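PDB 4CZW: Pab-dependent poly(a)-specific ribonuclease subunit PAN2 from Neurospora crassa, which is the catalytic subunit of a deadenylase complex and probably shortens mRNA poly(A) tails exonucleolytically, here represented by its pseudo-protease and nuclease domains. Local coordinates for residues N65-H70 against Y87-L92; L81-G86 against S528-Y533. All blocks are in the same frame, centred on the assembly; numbering follows the deposited sequence.

Contact 1 (N65-H70 against Y87-L92); sequences NMALQH and YVFDML. With ZN (zinc ion), chain B.
The methyl group of A67 meets the phenyl ring of F89 obliquely, approaching one side of the ring: CB of A67 lies 3.8 Å from CD2 of F89 and almost equally near its CE2. F89 CG is turned trans to the carbonyl carbon (chi1 -69°), which carries this side of the ring to the neighbouring helix. At the next residue of each helix, L68 and D90, the fit is looser, with L68 CD2 4.4 Å from the CB of D90. The carboxylate of D90 is engaged elsewhere: OD1 takes a hydrogen bond from Q93, and OD2 a weak one from W537.

No hydrogen bond crosses between the segments. One turn back on its own helix, Q69 finds N65, giving NE2 to OD1 of N65 at 3.1 Å in a nearly straight bond (170°) from above the carbonyl plane; N402 is a weak second partner. At the end of this segment the imidazole of H70 extends opposite the backbone N (chi1 170°), carrying NE2 to within 2.0 Å of the zinc ion, a site completed by C75, C80 and C83.

The pair joins helices 61-71 and 81-94 of the pseudo-protease domain. A67 also packs on L82 and L85 of helix 81-94, F89 meets H58 and M57 of helix 51-58, and W405 of helix 404-407 touches both L68 and D90.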
loop_
_atom_site.group_PDB
_atom_site.type_symbol
_atom_site.label_atom_id
_atom_site.label_comp_id
_atom_site.label_asym_id
_atom_site.label_seq_id
_atom_site.Cartn_x
_atom_site.Cartn_y
_atom_site.Cartn_z
ATOM N N ASN A 65 -2.530 -9.351 5.076
ATOM C CA ASN A 65 -1.874 -10.652 5.038
ATOM C C ASN A 65 -1.770 -11.177 3.611
ATOM O O ASN A 65 -0.713 -11.642 3.186
ATOM C CB ASN A 65 -2.625 -11.654 5.918
ATOM C CG ASN A 65 -1.996 -13.033 5.897
ATOM O OD1 ASN A 65 -1.024 -13.296 6.604
ATOM N ND2 ASN A 65 -2.553 -13.924 5.084
HETATM N N MSE A 66 -2.877 -11.085 2.881
HETATM C CA MSE A 66 -2.953 -11.533 1.494
HETATM C C MSE A 66 -1.832 -10.952 0.636
HETATM O O MSE A 66 -1.184 -11.670 -0.126
HETATM C CB MSE A 66 -4.311 -11.152 0.904
HETATM C CG MSE A 66 -4.556 -11.643 -0.509
HETATM SE SE MSE A 66 -6.244 -10.964 -1.209
HETATM C CE MSE A 66 -7.387 -11.395 0.307
ATOM N N ALA A 67 -1.605 -9.650 0.773
ATOM C CA ALA A 67 -0.595 -8.957 -0.018
ATOM C C ALA A 67 0.819 -9.348 0.402
ATOM O O ALA A 67 1.697 -9.532 -0.442
ATOM C CB ALA A 67 -0.781 -7.451 0.097
ATOM N N LEU A 68 1.033 -9.474 1.708
ATOM C CA LEU A 68 2.351 -9.800 2.240
ATOM C C LEU A 68 2.769 -11.227 1.898
ATOM O O LEU A 68 3.939 -11.485 1.619
ATOM C CB LEU A 68 2.379 -9.595 3.756
ATOM C CG LEU A 68 2.329 -8.142 4.231
ATOM C CD1 LEU A 68 2.243 -8.074 5.746
ATOM C CD2 LEU A 68 3.541 -7.374 3.727
ATOM N N GLN A 69 1.811 -12.150 1.918
ATOM C CA GLN A 69 2.093 -13.543 1.587
ATOM C C GLN A 69 2.491 -13.686 0.122
ATOM O O GLN A 69 3.215 -14.610 -0.243
ATOM C CB GLN A 69 0.885 -14.433 1.891
ATOM C CG GLN A 69 0.475 -14.477 3.357
ATOM C CD GLN A 69 1.493 -15.170 4.240
ATOM O OE1 GLN A 69 2.341 -15.922 3.762
ATOM N NE2 GLN A 69 1.411 -14.921 5.543
ATOM N N HIS A 70 2.015 -12.767 -0.714
ATOM C CA HIS A 70 2.361 -12.779 -2.131
ATOM C C HIS A 70 3.664 -12.038 -2.407
ATOM O O HIS A 70 4.513 -12.517 -3.158
ATOM C CB HIS A 70 1.241 -12.165 -2.970
ATOM C CG HIS A 70 1.623 -11.937 -4.400
ATOM N ND1 HIS A 70 1.731 -12.964 -5.313
ATOM C CD2 HIS A 70 1.942 -10.805 -5.069
ATOM C CE1 HIS A 70 2.090 -12.473 -6.485
ATOM N NE2 HIS A 70 2.225 -11.164 -6.364
ATOM N N TYR A 87 4.280 -3.853 -0.388
ATOM C CA TYR A 87 5.323 -2.882 -0.073
ATOM C C TYR A 87 4.756 -1.717 0.732
ATOM O O TYR A 87 5.339 -1.302 1.734
ATOM C CB TYR A 87 5.982 -2.359 -1.352
ATOM C CG TYR A 87 6.593 -3.433 -2.226
ATOM C CD1 TYR A 87 7.043 -4.630 -1.682
ATOM C CD2 TYR A 87 6.720 -3.248 -3.596
ATOM C CE1 TYR A 87 7.601 -5.612 -2.481
ATOM C CE2 TYR A 87 7.276 -4.224 -4.401
ATOM C CZ TYR A 87 7.714 -5.403 -3.839
ATOM O OH TYR A 87 8.269 -6.376 -4.640
ATOM N N VAL A 88 3.617 -1.196 0.286
ATOM C CA VAL A 88 2.963 -0.081 0.960
ATOM C C VAL A 88 2.482 -0.484 2.349
ATOM O O VAL A 88 2.661 0.257 3.316
ATOM C CB VAL A 88 1.771 0.452 0.139
ATOM C CG1 VAL A 88 1.050 1.555 0.897
ATOM C CG2 VAL A 88 2.246 0.957 -1.213
ATOM N N PHE A 89 1.879 -1.665 2.444
ATOM C CA PHE A 89 1.406 -2.184 3.723
ATOM C C PHE A 89 2.567 -2.390 4.686
ATOM O O PHE A 89 2.442 -2.154 5.888
ATOM C CB PHE A 89 0.651 -3.501 3.530
ATOM C CG PHE A 89 -0.669 -3.350 2.827
ATOM C CD1 PHE A 89 -1.239 -2.100 2.647
ATOM C CD2 PHE A 89 -1.342 -4.462 2.351
ATOM C CE1 PHE A 89 -2.453 -1.962 2.002
ATOM C CE2 PHE A 89 -2.557 -4.332 1.706
ATOM C CZ PHE A 89 -3.114 -3.081 1.533
ATOM N N ASP A 90 3.697 -2.832 4.145
ATOM C CA ASP A 90 4.893 -3.064 4.941
ATOM C C ASP A 90 5.437 -1.750 5.489
ATOM O O ASP A 90 5.899 -1.686 6.626
ATOM C CB ASP A 90 5.960 -3.774 4.106
ATOM C CG ASP A 90 7.046 -4.398 4.956
ATOM O OD1 ASP A 90 6.766 -4.727 6.129
ATOM O OD2 ASP A 90 8.175 -4.566 4.449
HETATM N N MSE A 91 5.369 -0.700 4.677
HETATM C CA MSE A 91 5.838 0.615 5.095
HETATM C C MSE A 91 4.955 1.197 6.193
HETATM O O MSE A 91 5.442 1.869 7.100
HETATM C CB MSE A 91 5.890 1.574 3.903
HETATM C CG MSE A 91 6.963 1.237 2.884
HETATM SE SE MSE A 91 7.178 2.625 1.531
HETATM C CE MSE A 91 5.396 2.587 0.744
ATOM N N LEU A 92 3.655 0.933 6.104
ATOM C CA LEU A 92 2.701 1.463 7.073
ATOM C C LEU A 92 2.801 0.758 8.422
ATOM O O LEU A 92 2.367 1.293 9.441
ATOM C CB LEU A 92 1.276 1.353 6.529
ATOM C CG LEU A 92 0.961 2.215 5.306
ATOM C CD1 LEU A 92 -0.476 2.009 4.851
ATOM C CD2 LEU A 92 1.225 3.682 5.605
HETATM ZN ZN ZN B . 3.551 -10.053 -7.436
#

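Contact 2 (L81-G86 against S528-Y533); sequences LLCELG and SPKTAY. With ZN (zinc ion), chain B.
K530 reaches across from helix 529-541 to lay its aliphatic chain along C83 and E84. The closer-packed part lies at the zinc: CE of K530 sits 3.6 Å from SG of C83, and NZ is 3.5 Å from the same sulfur, which in turn binds the zinc ion at 2.3 Å. A bend at chi2 (-109°) turns the otherwise extended lysine toward that sulfur. Its ammonium group is gripped by the backbone carbonyls of C75 and A77, within the zinc-binding loop.

The E84 side is looser, a single approach of OE2 of E84 to CB and CG of K530, 3.6 Å from CG. The two side chains cross at a slant; OE2 of E84 and NZ of K530 lie 6.5 Å apart, too far for a salt bridge. Turned from 81-86, the partly exposed S528 and T531 take no part, S528 capping helix 529-541.

Replacing K530 with a methionine would probably leave the carbonyls of C75 and A77 without this donor and take a positive charge away from the zinc site. Three cysteines, if all thiolates, and a neutral histidine round zinc would leave a net negative charge, which the lysine is likely to offset, tying the nuclease domain to the zinc site of the pseudo-protease domain.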
loop_
_atom_site.group_PDB
_atom_site.type_symbol
_atom_site.label_atom_id
_atom_site.label_comp_id
_atom_site.label_asym_id
_atom_site.label_seq_id
_atom_site.Cartn_x
_atom_site.Cartn_y
_atom_site.Cartn_z
ATOM N N LEU A 81 0.473 -5.024 -8.960
ATOM C CA LEU A 81 -0.138 -4.185 -7.933
ATOM C C LEU A 81 -0.221 -4.856 -6.564
ATOM O O LEU A 81 -0.187 -4.178 -5.538
ATOM C CB LEU A 81 -1.536 -3.752 -8.377
ATOM C CG LEU A 81 -1.584 -2.884 -9.636
ATOM C CD1 LEU A 81 -3.013 -2.480 -9.964
ATOM C CD2 LEU A 81 -0.697 -1.657 -9.476
ATOM N N LEU A 82 -0.329 -6.180 -6.545
ATOM C CA LEU A 82 -0.408 -6.905 -5.282
ATOM C C LEU A 82 0.929 -6.860 -4.549
ATOM O O LEU A 82 0.972 -6.725 -3.326
ATOM C CB LEU A 82 -0.841 -8.353 -5.510
ATOM C CG LEU A 82 -1.102 -9.157 -4.235
ATOM C CD1 LEU A 82 -2.073 -8.417 -3.329
ATOM C CD2 LEU A 82 -1.633 -10.538 -4.571
ATOM N N CYS A 83 2.019 -6.976 -5.303
ATOM C CA CYS A 83 3.356 -6.828 -4.736
ATOM C C CYS A 83 3.546 -5.417 -4.199
ATOM O O CYS A 83 4.043 -5.225 -3.088
ATOM C CB CYS A 83 4.429 -7.142 -5.780
ATOM S SG CYS A 83 4.857 -8.890 -5.917
ATOM N N GLU A 84 3.143 -4.434 -4.998
ATOM C CA GLU A 84 3.222 -3.036 -4.601
ATOM C C GLU A 84 2.356 -2.773 -3.374
ATOM O O GLU A 84 2.703 -1.951 -2.527
ATOM C CB GLU A 84 2.802 -2.127 -5.757
ATOM C CG GLU A 84 3.634 -2.301 -7.020
ATOM C CD GLU A 84 5.068 -1.835 -6.847
ATOM O OE1 GLU A 84 5.315 -0.968 -5.983
ATOM O OE2 GLU A 84 5.949 -2.337 -7.578
ATOM N N LEU A 85 1.230 -3.475 -3.283
ATOM C CA LEU A 85 0.357 -3.373 -2.119
ATOM C C LEU A 85 1.063 -3.877 -0.869
ATOM O O LEU A 85 0.924 -3.300 0.209
ATOM C CB LEU A 85 -0.941 -4.155 -2.340
ATOM C CG LEU A 85 -2.151 -3.362 -2.836
ATOM C CD1 LEU A 85 -3.335 -4.282 -3.065
ATOM C CD2 LEU A 85 -2.514 -2.270 -1.844
ATOM N N GLY A 86 1.824 -4.956 -1.020
ATOM C CA GLY A 86 2.586 -5.511 0.082
ATOM C C GLY A 86 3.655 -4.548 0.557
ATOM O O GLY A 86 3.908 -4.432 1.757
ATOM N N SER A 528 14.201 -3.945 -14.227
ATOM C CA SER A 528 12.960 -3.223 -13.980
ATOM C C SER A 528 12.971 -2.638 -12.568
ATOM O O SER A 528 13.647 -3.169 -11.688
ATOM C CB SER A 528 11.755 -4.148 -14.174
ATOM O OG SER A 528 11.678 -5.113 -13.140
ATOM N N PRO A 529 12.235 -1.533 -12.355
ATOM C CA PRO A 529 12.181 -0.856 -11.052
ATOM C C PRO A 529 11.819 -1.780 -9.890
ATOM O O PRO A 529 12.459 -1.725 -8.839
ATOM C CB PRO A 529 11.089 0.198 -11.256
ATOM C CG PRO A 529 11.143 0.502 -12.709
ATOM C CD PRO A 529 11.473 -0.799 -13.384
ATOM N N LYS A 530 10.807 -2.619 -10.084
ATOM C CA LYS A 530 10.336 -3.506 -9.027
ATOM C C LYS A 530 11.332 -4.629 -8.754
ATOM O O LYS A 530 11.417 -5.135 -7.635
ATOM C CB LYS A 530 8.966 -4.082 -9.396
ATOM C CG LYS A 530 8.330 -4.958 -8.329
ATOM C CD LYS A 530 8.336 -6.419 -8.746
ATOM C CE LYS A 530 7.535 -7.272 -7.780
ATOM N NZ LYS A 530 7.413 -8.679 -8.251
ATOM N N THR A 531 12.089 -5.011 -9.778
ATOM C CA THR A 531 13.093 -6.060 -9.636
ATOM C C THR A 531 14.197 -5.629 -8.675
ATOM O O THR A 531 14.593 -6.386 -7.789
ATOM C CB THR A 531 13.721 -6.433 -10.994
ATOM O OG1 THR A 531 12.695 -6.874 -11.891
ATOM C CG2 THR A 531 14.747 -7.542 -10.821
ATOM N N ALA A 532 14.683 -4.406 -8.853
ATOM C CA ALA A 532 15.725 -3.867 -7.989
ATOM C C ALA A 532 15.180 -3.574 -6.596
ATOM O O ALA A 532 15.863 -3.792 -5.595
ATOM C CB ALA A 532 16.322 -2.614 -8.599
ATOM N N TYR A 533 13.949 -3.078 -6.541
ATOM C CA TYR A 533 13.298 -2.776 -5.271
ATOM C C TYR A 533 13.103 -4.044 -4.451
ATOM O O TYR A 533 13.233 -4.030 -3.226
ATOM C CB TYR A 533 11.949 -2.088 -5.506
ATOM C CG TYR A 533 11.258 -1.635 -4.238
ATOM C CD1 TYR A 533 10.441 -2.502 -3.518
ATOM C CD2 TYR A 533 11.414 -0.340 -3.764
ATOM C CE1 TYR A 533 9.810 -2.091 -2.359
ATOM C CE2 TYR A 533 10.786 0.079 -2.607
ATOM C CZ TYR A 533 9.984 -0.799 -1.910
ATOM O OH TYR A 533 9.357 -0.385 -0.757
HETATM ZN ZN ZN B . 3.551 -10.053 -7.436
#

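Both contacts are buried and share helix 81-94 as well as the zinc ion, yet they serve different levels of the fold. Contact 1 is internal to the pseudo-protease domain and mostly apolar; contact 2 bridges residues far apart in sequence, bringing the exonuclease domain against that domain through a lysine and a metal-bound sulfur. The zinc joins them directly, since H70 of contact 1 and C83 of contact 2 are both its ligands, and L82 packs against A67 and H70. One turn further along the same face of helix 81-94, the ring of Y87 meets that of Y533, carrying the domain interface beyond the metal site. Partly exposed residues appear only in segment 528-533 (S528, P529 and T531), none touching 81-86.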